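Local coordinates for topoisomerase I-like protein (Leishmania donovani, PDB 2B9S) that relaxes supercoiled DNA by transient single-strand nicking and resealing, as the large subunit of a heterodimeric type IB topoisomerase whose small subunit supplies the nucleophile, at the interface of chains A and B. Numbering follows the deposited sequence. Chains: chain A, topoisomerase I-like protein; chain B, DNA topoisomerase I-like protein.

Contact 1: the interface of chains A and B. Residues chain A 391-392, 394-395; chain B 23-24, 27, 62.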
ATOM      1  N   SER A 391     -11.598  -9.328 -11.277  1.00 34.08           N
ATOM      2  CA  SER A 391     -12.973  -9.746 -10.993  1.00 34.19           C
ATOM      3  C   SER A 391     -13.596 -10.558 -12.127  1.00 34.88           C
ATOM      4  O   SER A 391     -14.259 -11.559 -11.879  1.00 35.68           O
ATOM      5  CB  SER A 391     -13.838  -8.534 -10.672  1.00 30.57           C
ATOM      6  OG  SER A 391     -13.602  -8.121  -9.350  1.00 30.49           O
ATOM      7  N   ILE A 392     -13.372 -10.124 -13.359  1.00 36.78           N
ATOM      8  CA  ILE A 392     -13.887 -10.815 -14.529  1.00 37.76           C
ATOM      9  C   ILE A 392     -13.200 -12.159 -14.751  1.00 38.64           C
ATOM     10  O   ILE A 392     -13.788 -13.061 -15.333  1.00 40.67           O
ATOM     11  CB  ILE A 392     -13.848  -9.923 -15.811  1.00 38.62           C
ATOM     12  CG1 ILE A 392     -15.043 -10.227 -16.738  1.00 40.10           C
ATOM     13  CG2 ILE A 392     -12.514 -10.075 -16.567  1.00 38.03           C
ATOM     14  CD1 ILE A 392     -16.428 -10.231 -16.051  1.00 39.67           C
ATOM     15  N   LEU A 394     -12.264 -14.196 -12.263  1.00 40.85           N
ATOM     16  CA  LEU A 394     -12.878 -15.142 -11.330  1.00 42.71           C
ATOM     17  C   LEU A 394     -14.283 -15.542 -11.807  1.00 43.55           C
ATOM     18  O   LEU A 394     -14.654 -16.718 -11.762  1.00 42.20           O
ATOM     19  CB  LEU A 394     -12.914 -14.583  -9.898  1.00 41.94           C
ATOM     20  CG  LEU A 394     -13.151 -15.609  -8.780  1.00 42.78           C
ATOM     21  CD1 LEU A 394     -11.923 -16.462  -8.566  1.00 42.32           C
ATOM     22  CD2 LEU A 394     -13.564 -14.965  -7.463  1.00 41.85           C
ATOM     23  N   ASP A 395     -15.041 -14.549 -12.260  1.00 45.40           N
ATOM     24  CA  ASP A 395     -16.372 -14.742 -12.810  1.00 47.98           C
ATOM     25  C   ASP A 395     -16.323 -15.782 -13.932  1.00 49.03           C
ATOM     26  O   ASP A 395     -16.949 -16.842 -13.826  1.00 47.31           O
ATOM     27  CB  ASP A 395     -16.909 -13.399 -13.321  1.00 50.07           C
ATOM     28  CG  ASP A 395     -18.429 -13.362 -13.422  1.00 52.27           C
ATOM     29  OD1 ASP A 395     -19.106 -13.805 -12.464  1.00 53.89           O
ATOM     30  OD2 ASP A 395     -18.951 -12.856 -14.450  1.00 52.60           O
TER
ATOM     31  N   ILE B  23     -10.925  -8.414  -6.160  1.00 28.33           N
ATOM     32  CA  ILE B  23     -12.083  -9.214  -6.572  1.00 28.11           C
ATOM     33  C   ILE B  23     -13.364  -8.686  -5.885  1.00 28.73           C
ATOM     34  O   ILE B  23     -13.371  -8.460  -4.677  1.00 26.65           O
ATOM     35  CB  ILE B  23     -11.895 -10.684  -6.192  1.00 29.35           C
ATOM     36  CG1 ILE B  23     -10.600 -11.244  -6.784  1.00 28.56           C
ATOM     37  CG2 ILE B  23     -13.106 -11.504  -6.627  1.00 30.13           C
ATOM     38  CD1 ILE B  23     -10.109 -12.492  -6.063  1.00 27.82           C
ATOM     39  N   ASP B  24     -14.428  -8.462  -6.659  1.00 29.01           N
ATOM     40  CA  ASP B  24     -15.713  -8.105  -6.083  1.00 30.97           C
ATOM     41  C   ASP B  24     -16.067  -9.211  -5.067  1.00 32.25           C
ATOM     42  O   ASP B  24     -16.090 -10.397  -5.423  1.00 34.45           O
ATOM     43  CB  ASP B  24     -16.739  -7.959  -7.218  1.00 31.60           C
ATOM     44  CG  ASP B  24     -18.014  -7.239  -6.791  1.00 30.34           C
ATOM     45  OD1 ASP B  24     -18.482  -7.467  -5.666  1.00 28.68           O
ATOM     46  OD2 ASP B  24     -18.564  -6.458  -7.604  1.00 31.55           O
ATOM     47  N   ILE B  27     -18.802 -11.761  -5.801  1.00 37.10           N
ATOM     48  CA  ILE B  27     -18.503 -12.915  -6.664  1.00 37.91           C
ATOM     49  C   ILE B  27     -18.182 -14.139  -5.793  1.00 39.48           C
ATOM     50  O   ILE B  27     -18.739 -15.215  -5.992  1.00 40.78           O
ATOM     51  CB  ILE B  27     -17.341 -12.631  -7.663  1.00 38.18           C
ATOM     52  CG1 ILE B  27     -17.654 -11.419  -8.554  1.00 37.42           C
ATOM     53  CG2 ILE B  27     -17.012 -13.881  -8.502  1.00 37.16           C
ATOM     54  CD1 ILE B  27     -16.504 -11.008  -9.457  1.00 37.38           C
ATOM     55  N   PHE B  62     -21.312 -10.390 -11.948  1.00 51.36           N
ATOM     56  CA  PHE B  62     -20.438  -9.215 -12.053  1.00 49.71           C
ATOM     57  C   PHE B  62     -20.607  -8.605 -13.444  1.00 50.80           C
ATOM     58  O   PHE B  62     -20.482  -9.311 -14.458  1.00 52.10           O
ATOM     59  CB  PHE B  62     -18.973  -9.597 -11.782  1.00 48.27           C
ATOM     60  CG  PHE B  62     -18.008  -8.426 -11.804  1.00 47.33           C
ATOM     61  CD1 PHE B  62     -17.288  -8.114 -12.965  1.00 47.02           C
ATOM     62  CD2 PHE B  62     -17.806  -7.647 -10.661  1.00 46.36           C
ATOM     63  CE1 PHE B  62     -16.391  -7.038 -12.988  1.00 45.71           C
ATOM     64  CE2 PHE B  62     -16.915  -6.572 -10.674  1.00 46.12           C
ATOM     65  CZ  PHE B  62     -16.209  -6.267 -11.843  1.00 46.38           C
ATOM     66  OXT PHE B  62     -20.906  -7.415 -13.585  1.00 50.15           O
TER

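Contact 2: the interface of chains A and B. Residues chain A 6-7; chain B 52-53.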
ATOM      1  N   TRP A   6     -26.583   0.431   5.592  1.00 45.24           N
ATOM      2  CA  TRP A   6     -26.532   1.458   4.558  1.00 42.73           C
ATOM      3  C   TRP A   6     -26.649   0.846   3.167  1.00 43.32           C
ATOM      4  O   TRP A   6     -26.889   1.551   2.186  1.00 43.12           O
ATOM      5  CB  TRP A   6     -25.238   2.267   4.669  1.00 38.52           C
ATOM      6  CG  TRP A   6     -24.004   1.465   4.390  1.00 36.89           C
ATOM      7  CD1 TRP A   6     -23.136   0.945   5.307  1.00 36.71           C
ATOM      8  CD2 TRP A   6     -23.496   1.092   3.104  1.00 35.69           C
ATOM      9  NE1 TRP A   6     -22.122   0.271   4.671  1.00 35.68           N
ATOM     10  CE2 TRP A   6     -22.319   0.345   3.317  1.00 36.15           C
ATOM     11  CE3 TRP A   6     -23.917   1.312   1.788  1.00 35.39           C
ATOM     12  CZ2 TRP A   6     -21.564  -0.178   2.269  1.00 35.76           C
ATOM     13  CZ3 TRP A   6     -23.165   0.791   0.750  1.00 36.68           C
ATOM     14  CH2 TRP A   6     -22.003   0.055   0.997  1.00 36.25           C
ATOM     15  N   TRP A   7     -26.479  -0.470   3.088  1.00 43.50           N
ATOM     16  CA  TRP A   7     -26.542  -1.175   1.813  1.00 46.00           C
ATOM     17  C   TRP A   7     -27.897  -1.847   1.620  1.00 49.29           C
ATOM     18  O   TRP A   7     -28.190  -2.378   0.549  1.00 49.60           O
ATOM     19  CB  TRP A   7     -25.422  -2.214   1.721  1.00 42.85           C
ATOM     20  CG  TRP A   7     -25.507  -3.282   2.768  1.00 41.54           C
ATOM     21  CD1 TRP A   7     -26.184  -4.466   2.681  1.00 41.44           C
ATOM     22  CD2 TRP A   7     -24.894  -3.268   4.062  1.00 40.58           C
ATOM     23  NE1 TRP A   7     -26.029  -5.186   3.842  1.00 40.85           N
ATOM     24  CE2 TRP A   7     -25.242  -4.473   4.706  1.00 40.79           C
ATOM     25  CE3 TRP A   7     -24.083  -2.356   4.746  1.00 40.41           C
ATOM     26  CZ2 TRP A   7     -24.808  -4.786   5.993  1.00 41.80           C
ATOM     27  CZ3 TRP A   7     -23.655  -2.670   6.023  1.00 41.20           C
ATOM     28  CH2 TRP A   7     -24.018  -3.874   6.632  1.00 41.99           C
TER
ATOM     29  N   PRO B  52     -19.482  -6.520   4.697  1.00 36.30           N
ATOM     30  CA  PRO B  52     -20.815  -6.935   5.168  1.00 37.03           C
ATOM     31  C   PRO B  52     -21.925  -6.663   4.154  1.00 37.04           C
ATOM     32  O   PRO B  52     -22.974  -7.301   4.194  1.00 38.38           O
ATOM     33  CB  PRO B  52     -21.026  -6.054   6.400  1.00 35.92           C
ATOM     34  CG  PRO B  52     -20.254  -4.854   6.119  1.00 36.25           C
ATOM     35  CD  PRO B  52     -19.013  -5.344   5.452  1.00 35.45           C
ATOM     36  N   TRP B  53     -21.668  -5.716   3.259  1.00 35.74           N
ATOM     37  CA  TRP B  53     -22.566  -5.329   2.188  1.00 34.07           C
ATOM     38  C   TRP B  53     -22.580  -6.354   1.039  1.00 33.84           C
ATOM     39  O   TRP B  53     -23.419  -6.280   0.136  1.00 33.08           O
ATOM     40  CB  TRP B  53     -22.148  -3.937   1.679  1.00 34.05           C
ATOM     41  CG  TRP B  53     -20.673  -3.822   1.234  1.00 33.64           C
ATOM     42  CD1 TRP B  53     -19.596  -3.429   2.011  1.00 32.96           C
ATOM     43  CD2 TRP B  53     -20.138  -4.097  -0.078  1.00 32.72           C
ATOM     44  NE1 TRP B  53     -18.440  -3.441   1.256  1.00 32.21           N
ATOM     45  CE2 TRP B  53     -18.737  -3.848  -0.022  1.00 33.40           C
ATOM     46  CE3 TRP B  53     -20.700  -4.529  -1.291  1.00 32.20           C
ATOM     47  CZ2 TRP B  53     -17.886  -4.012  -1.150  1.00 33.35           C
ATOM     48  CZ3 TRP B  53     -19.850  -4.702  -2.413  1.00 33.64           C
ATOM     49  CH2 TRP B  53     -18.453  -4.432  -2.325  1.00 33.38           C
TER

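Contact 3: the interface of chains A and B. Residues chain A 233-234, 242; chain B 50-51.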
ATOM      1  N   PRO A 233     -11.339  -0.607   7.636  1.00 29.33           N
ATOM      2  CA  PRO A 233     -12.084  -1.061   6.447  1.00 30.16           C
ATOM      3  C   PRO A 233     -13.528  -1.506   6.749  1.00 32.51           C
ATOM      4  O   PRO A 233     -14.377  -1.458   5.849  1.00 29.33           O
ATOM      5  CB  PRO A 233     -11.240  -2.227   5.906  1.00 29.82           C
ATOM      6  CG  PRO A 233      -9.912  -2.145   6.608  1.00 28.16           C
ATOM      7  CD  PRO A 233     -10.126  -1.407   7.890  1.00 27.82           C
ATOM      8  N   SER A 234     -13.790  -1.903   8.005  1.00 35.92           N
ATOM      9  CA  SER A 234     -15.151  -2.225   8.503  1.00 38.01           C
ATOM     10  C   SER A 234     -16.098  -1.028   8.597  1.00 38.35           C
ATOM     11  O   SER A 234     -17.317  -1.198   8.744  1.00 41.09           O
ATOM     12  CB  SER A 234     -15.101  -2.962   9.858  1.00 39.51           C
ATOM     13  OG  SER A 234     -14.592  -2.145  10.907  1.00 42.85           O
ATOM     14  N   ASP A 242     -15.674   1.439  -1.310  1.00 36.81           N
ATOM     15  CA  ASP A 242     -15.300   0.117  -1.798  1.00 38.60           C
ATOM     16  C   ASP A 242     -16.307  -0.523  -2.774  1.00 39.54           C
ATOM     17  O   ASP A 242     -15.918  -1.212  -3.716  1.00 39.02           O
ATOM     18  CB  ASP A 242     -15.107  -0.804  -0.609  1.00 40.48           C
ATOM     19  CG  ASP A 242     -13.870  -1.625  -0.716  1.00 42.63           C
ATOM     20  OD1 ASP A 242     -13.029  -1.339  -1.594  1.00 44.26           O
ATOM     21  OD2 ASP A 242     -13.726  -2.557   0.097  1.00 45.56           O
TER
ATOM     22  N   LYS B  50     -15.125  -6.518   6.805  1.00 37.48           N
ATOM     23  CA  LYS B  50     -14.819  -5.545   5.746  1.00 35.58           C
ATOM     24  C   LYS B  50     -15.905  -5.504   4.669  1.00 34.70           C
ATOM     25  O   LYS B  50     -16.166  -4.453   4.060  1.00 34.46           O
ATOM     26  CB  LYS B  50     -13.481  -5.878   5.087  1.00 35.01           C
ATOM     27  CG  LYS B  50     -13.122  -4.952   3.955  1.00 35.47           C
ATOM     28  CD  LYS B  50     -11.801  -5.262   3.322  1.00 36.24           C
ATOM     29  CE  LYS B  50     -11.330  -4.043   2.564  1.00 36.35           C
ATOM     30  NZ  LYS B  50     -10.103  -4.289   1.763  1.00 38.74           N
ATOM     31  N   PHE B  51     -16.539  -6.651   4.447  1.00 32.82           N
ATOM     32  CA  PHE B  51     -17.419  -6.852   3.311  1.00 32.63           C
ATOM     33  C   PHE B  51     -18.891  -7.181   3.663  1.00 35.97           C
ATOM     34  O   PHE B  51     -19.510  -7.997   2.961  1.00 38.26           O
ATOM     35  CB  PHE B  51     -16.854  -7.988   2.457  1.00 29.96           C
ATOM     36  CG  PHE B  51     -15.561  -7.647   1.712  1.00 30.10           C
ATOM     37  CD1 PHE B  51     -15.410  -6.437   1.023  1.00 29.89           C
ATOM     38  CD2 PHE B  51     -14.519  -8.561   1.665  1.00 27.02           C
ATOM     39  CE1 PHE B  51     -14.247  -6.158   0.323  1.00 29.19           C
ATOM     40  CE2 PHE B  51     -13.359  -8.283   0.968  1.00 27.59           C
ATOM     41  CZ  PHE B  51     -13.222  -7.083   0.288  1.00 27.89           C
TER
HETATM   42  O   HOH W   1     -15.775  -2.901   1.826  1.00 26.15           O
HETATM   43  O   HOH W   2     -16.999  -1.881   5.023  1.00 31.39           O

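Contact 4: the interface of chains A and B. Residues chain A 420, 423-424, 429; chain B 14-15, 18, 23.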
ATOM      1  N   ASN A 420      -8.339 -18.492  -7.549  1.00 34.37           N
ATOM      2  CA  ASN A 420      -7.692 -17.367  -6.875  1.00 34.47           C
ATOM      3  C   ASN A 420      -6.242 -17.167  -7.341  1.00 35.38           C
ATOM      4  O   ASN A 420      -5.804 -16.016  -7.529  1.00 36.96           O
ATOM      5  CB  ASN A 420      -7.720 -17.579  -5.353  1.00 32.82           C
ATOM      6  CG  ASN A 420      -7.501 -16.296  -4.568  1.00 32.87           C
ATOM      7  OD1 ASN A 420      -7.222 -15.228  -5.131  1.00 35.44           O
ATOM      8  ND2 ASN A 420      -7.620 -16.395  -3.262  1.00 30.01           N
ATOM      9  N   VAL A 423      -5.961 -15.431 -10.689  1.00 37.10           N
ATOM     10  CA  VAL A 423      -6.118 -13.997 -10.418  1.00 36.15           C
ATOM     11  C   VAL A 423      -4.809 -13.362  -9.904  1.00 34.13           C
ATOM     12  O   VAL A 423      -4.389 -12.329 -10.409  1.00 32.41           O
ATOM     13  CB  VAL A 423      -7.283 -13.744  -9.400  1.00 36.53           C
ATOM     14  CG1 VAL A 423      -7.443 -12.244  -9.092  1.00 36.17           C
ATOM     15  CG2 VAL A 423      -8.600 -14.344  -9.929  1.00 35.21           C
ATOM     16  N   ALA A 424      -4.164 -14.009  -8.933  1.00 32.32           N
ATOM     17  CA  ALA A 424      -2.919 -13.532  -8.345  1.00 31.41           C
ATOM     18  C   ALA A 424      -1.745 -13.501  -9.335  1.00 33.96           C
ATOM     19  O   ALA A 424      -0.898 -12.596  -9.270  1.00 34.79           O
ATOM     20  CB  ALA A 424      -2.572 -14.365  -7.119  1.00 30.85           C
ATOM     21  N   HIS A 429       1.005 -10.727  -7.858  1.00 25.39           N
ATOM     22  CA  HIS A 429       1.115 -10.673  -6.407  1.00 25.59           C
ATOM     23  C   HIS A 429       2.022 -11.777  -5.862  1.00 26.57           C
ATOM     24  O   HIS A 429       1.839 -12.958  -6.176  1.00 27.29           O
ATOM     25  CB  HIS A 429      -0.282 -10.705  -5.789  1.00 25.49           C
ATOM     26  CG  HIS A 429      -1.114  -9.497  -6.122  1.00 25.17           C
ATOM     27  ND1 HIS A 429      -2.490  -9.528  -6.167  1.00 24.33           N
ATOM     28  CD2 HIS A 429      -0.755  -8.220  -6.413  1.00 24.83           C
ATOM     29  CE1 HIS A 429      -2.944  -8.318  -6.453  1.00 26.26           C
ATOM     30  NE2 HIS A 429      -1.911  -7.510  -6.626  1.00 25.91           N
TER
ATOM     31  N   SER B  14       0.986 -14.863  -4.216  1.00 34.15           N
ATOM     32  CA  SER B  14       0.326 -14.364  -3.028  1.00 31.96           C
ATOM     33  C   SER B  14      -1.144 -14.161  -3.356  1.00 32.01           C
ATOM     34  O   SER B  14      -1.499 -13.398  -4.266  1.00 32.09           O
ATOM     35  CB  SER B  14       0.988 -13.061  -2.581  1.00 31.64           C
ATOM     36  OG  SER B  14       0.602 -12.682  -1.276  1.00 29.54           O
ATOM     37  N   LEU B  15      -2.000 -14.852  -2.615  1.00 30.49           N
ATOM     38  CA  LEU B  15      -3.418 -14.890  -2.940  1.00 31.11           C
ATOM     39  C   LEU B  15      -4.243 -13.828  -2.201  1.00 29.54           C
ATOM     40  O   LEU B  15      -5.366 -13.487  -2.630  1.00 28.00           O
ATOM     41  CB  LEU B  15      -3.978 -16.306  -2.690  1.00 32.51           C
ATOM     42  CG  LEU B  15      -3.964 -17.387  -3.785  1.00 33.13           C
ATOM     43  CD1 LEU B  15      -2.579 -17.673  -4.376  1.00 32.08           C
ATOM     44  CD2 LEU B  15      -4.568 -18.664  -3.188  1.00 32.27           C
ATOM     45  N   SER B  18      -5.301  -9.902  -3.932  1.00 25.64           N
ATOM     46  CA  SER B  18      -6.437  -9.881  -4.856  1.00 26.10           C
ATOM     47  C   SER B  18      -7.783 -10.062  -4.138  1.00 28.38           C
ATOM     48  O   SER B  18      -8.753  -9.394  -4.473  1.00 29.71           O
ATOM     49  CB  SER B  18      -6.270 -10.907  -5.983  1.00 27.01           C
ATOM     50  OG  SER B  18      -6.177 -12.221  -5.468  1.00 26.35           O
ATOM     51  N   ILE B  23     -10.925  -8.414  -6.160  1.00 28.33           N
ATOM     52  CA  ILE B  23     -12.083  -9.214  -6.572  1.00 28.11           C
ATOM     53  C   ILE B  23     -13.364  -8.686  -5.885  1.00 28.73           C
ATOM     54  O   ILE B  23     -13.371  -8.460  -4.677  1.00 26.65           O
ATOM     55  CB  ILE B  23     -11.895 -10.684  -6.192  1.00 29.35           C
ATOM     56  CG1 ILE B  23     -10.600 -11.244  -6.784  1.00 28.56           C
ATOM     57  CG2 ILE B  23     -13.106 -11.504  -6.627  1.00 30.13           C
ATOM     58  CD1 ILE B  23     -10.109 -12.492  -6.063  1.00 27.82           C
TER
HETATM   59  O   HOH W   3      -3.529 -11.806  -4.946  1.00 34.83           O

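Contact 1: the interface of chains A and B
Helix 384-400 of chain A meets three pieces of chain B here: the loop holding B:Ile23 and B:Asp24, the start of helix 25-34, and the C-terminal residue B:Phe62. A:Ser391 sits where they converge and uses both ends of its short side chain. Its hydroxyl OG accepts a hydrogen bond from the backbone N of B:Asp24 at 2.8 Å, moderately straight with an angle of 155° at the hydrogen. The methylene does different work: CB lies over one face of the B:Phe62 ring, 3.7 Å from its centroid and displaced toward the CZ and CE2 rim, a CH-pi contact. The ring reaches it because CG of B:Phe62 stands anti to the backbone N (chi1 -177°). In the ring plane, at its edge, lies OD2 of B:Asp24, so the loop and the C-terminus of chain B also pack against each other. CD1 of A:Ile392 touches the same ring 3.8 Å from CD1 of B:Phe62, the two side chains crossing at about a right angle. About one turn on from A:Ser391, CD2 of A:Leu394 packs 3.6 Å from CG2 of B:Ile23 and 3.8 Å from CG2 of B:Ile27. A:Asp395 borders B:Phe62, its carboxylate turned 65° from the ring. The site therefore lies along one side of helix 384-400 of the catalytic core, where the small subunit's helix 25-34 and chain end pack against it.

Contact 2: the interface of chains A and B
One face of the A:Trp7 indole is covered by chain B: the carbonyl O of B:Pro52 stands 3.3 Å above the ring plane and CA of B:Trp53 3.5 Å above it, both displaced toward the rim. At the edge of the same indole, in its plane, lies CD2 of A:Trp6, while CE3 of A:Trp7 in turn rests over a face of the A:Trp6 ring; the two neighbouring indoles thus meet edge to face within chain A. The CA of B:Trp53 makes a CH-pi contact 3.5 Å from the centroid of the five-membered ring. Its CB follows, 3.6 Å from CG of A:Trp7. Farther along the indole, CH2 on the six-membered ring meets CB of B:Pro52 at 3.7 Å, that side chain crossing the indole at about a right angle. In A:Trp7, CG between the backbone N and the carbonyl carbon (chi1 62°) presents this indole face to B:Pro52 and B:Trp53. A:Trp6 adds an oblique contact, CZ2 lying 3.8 Å from CD1 of B:Trp53. The contact is largely apolar, with backbone and side-chain atoms of the 3-10 helix 52-54 pressed against aromatic surface. It probably helps hold the N-terminal stretch of the large subunit against the small one, stabilising the heterodimer at a distance from the vanadate site.

Contact 3: the interface of chains A and B
Chi1 of 178° in B:Lys50 carries CG away from its backbone N, and the chain stays extended beyond CG, laying its methylenes between A:Pro233 and A:Asp242. Along this path CG and CE each pass 3.8 Å from CB of A:Pro233, so the aliphatic part of the lysine does the packing. CE also comes 3.7 Å from the carboxylate OD2 of A:Asp242, whereas the side-chain amine NZ stays 4.3 Å from that oxygen. The groups, probably of opposite charge, are therefore near each other without touching, and any attraction is probably a longer-range one. The two side chains cross at about a right angle. A:Asp242, on helix 236-266, also turns OD2 toward the rim of B:Phe51, its carboxylate and the ring only 16° from parallel. The other flank of this arrangement is built within chain B, where CG of B:Lys50 stands over the centre of the B:Phe51 ring and probably helps fix its orientation. Water adds a polar connection through the backbone of B:Lys50, at the end of helix 45-50. Its carbonyl O contacts both waters, linking the two chain A elements through one atom. Water 2 leads to the carbonyl O of A:Pro233 at 2.8 Å; water 1 lies 2.7 Å from OD2 of A:Asp242.

Contact 4: the interface of chains A and B
The backbone N of B:Ser14 donates to the carbonyl O of A:His429 at 2.9 Å, moderately straight (152° at the hydrogen) and coming from above the carbonyl plane, 53° out of it. Beside this link, helix 411-427 of chain A presents A:Asn420, A:Val423 and A:Ala424 to helix 16-21 of chain B and the loop before it. The CG1 branch of A:Val423, anti to its backbone N (chi1 179°), meets CB of B:Ser18 at 3.6 Å and also lies 4.0 Å from CG1 of B:Ile23. The amide of A:Asn420 crosses the B:Leu15 side chain at a slant, its CG 3.8 Å from CG of the leucine. Its OD1 receives a weak hydrogen bond from OG of B:Ser18 at 3.2 Å; the carbonyl O of B:Leu15 is an alternative, also weak, acceptor for that hydroxyl. A:His429 is the catalytic histidine of the type IB active site, grouped with A:Arg290, A:Lys328 and A:Arg386 around the vanadate, where it helps stabilise the transition state. Water 3 lies at its ring edge, in plane, and probably helps fix the ring's rotation. That water contacts backbone N and OG of B:Ser18 and the carbonyl O of B:Ser14, standing 2.8 Å from ND1 of A:His429.

Contacts 2 and 3 are neighbours, their C-alpha centres about 9 Å apart, and follow consecutive residues of chain B from the end of helix 45-50 into the 3-10 helix 52-54. Contacts 1 and 4, about 12 Å apart, share B:Ile23, which bridges helices 384-400 and 411-427 of chain A. The widest separation, about 24 Å, lies between contacts 2 and 4. Contacts 1 and 4 flank the chain B segment whose nucleophilic tyrosine immediately precedes B:Ile23. The small subunit brings this nucleophile and the large subunit the remaining catalytic residues, so the two chains complete the active site only together.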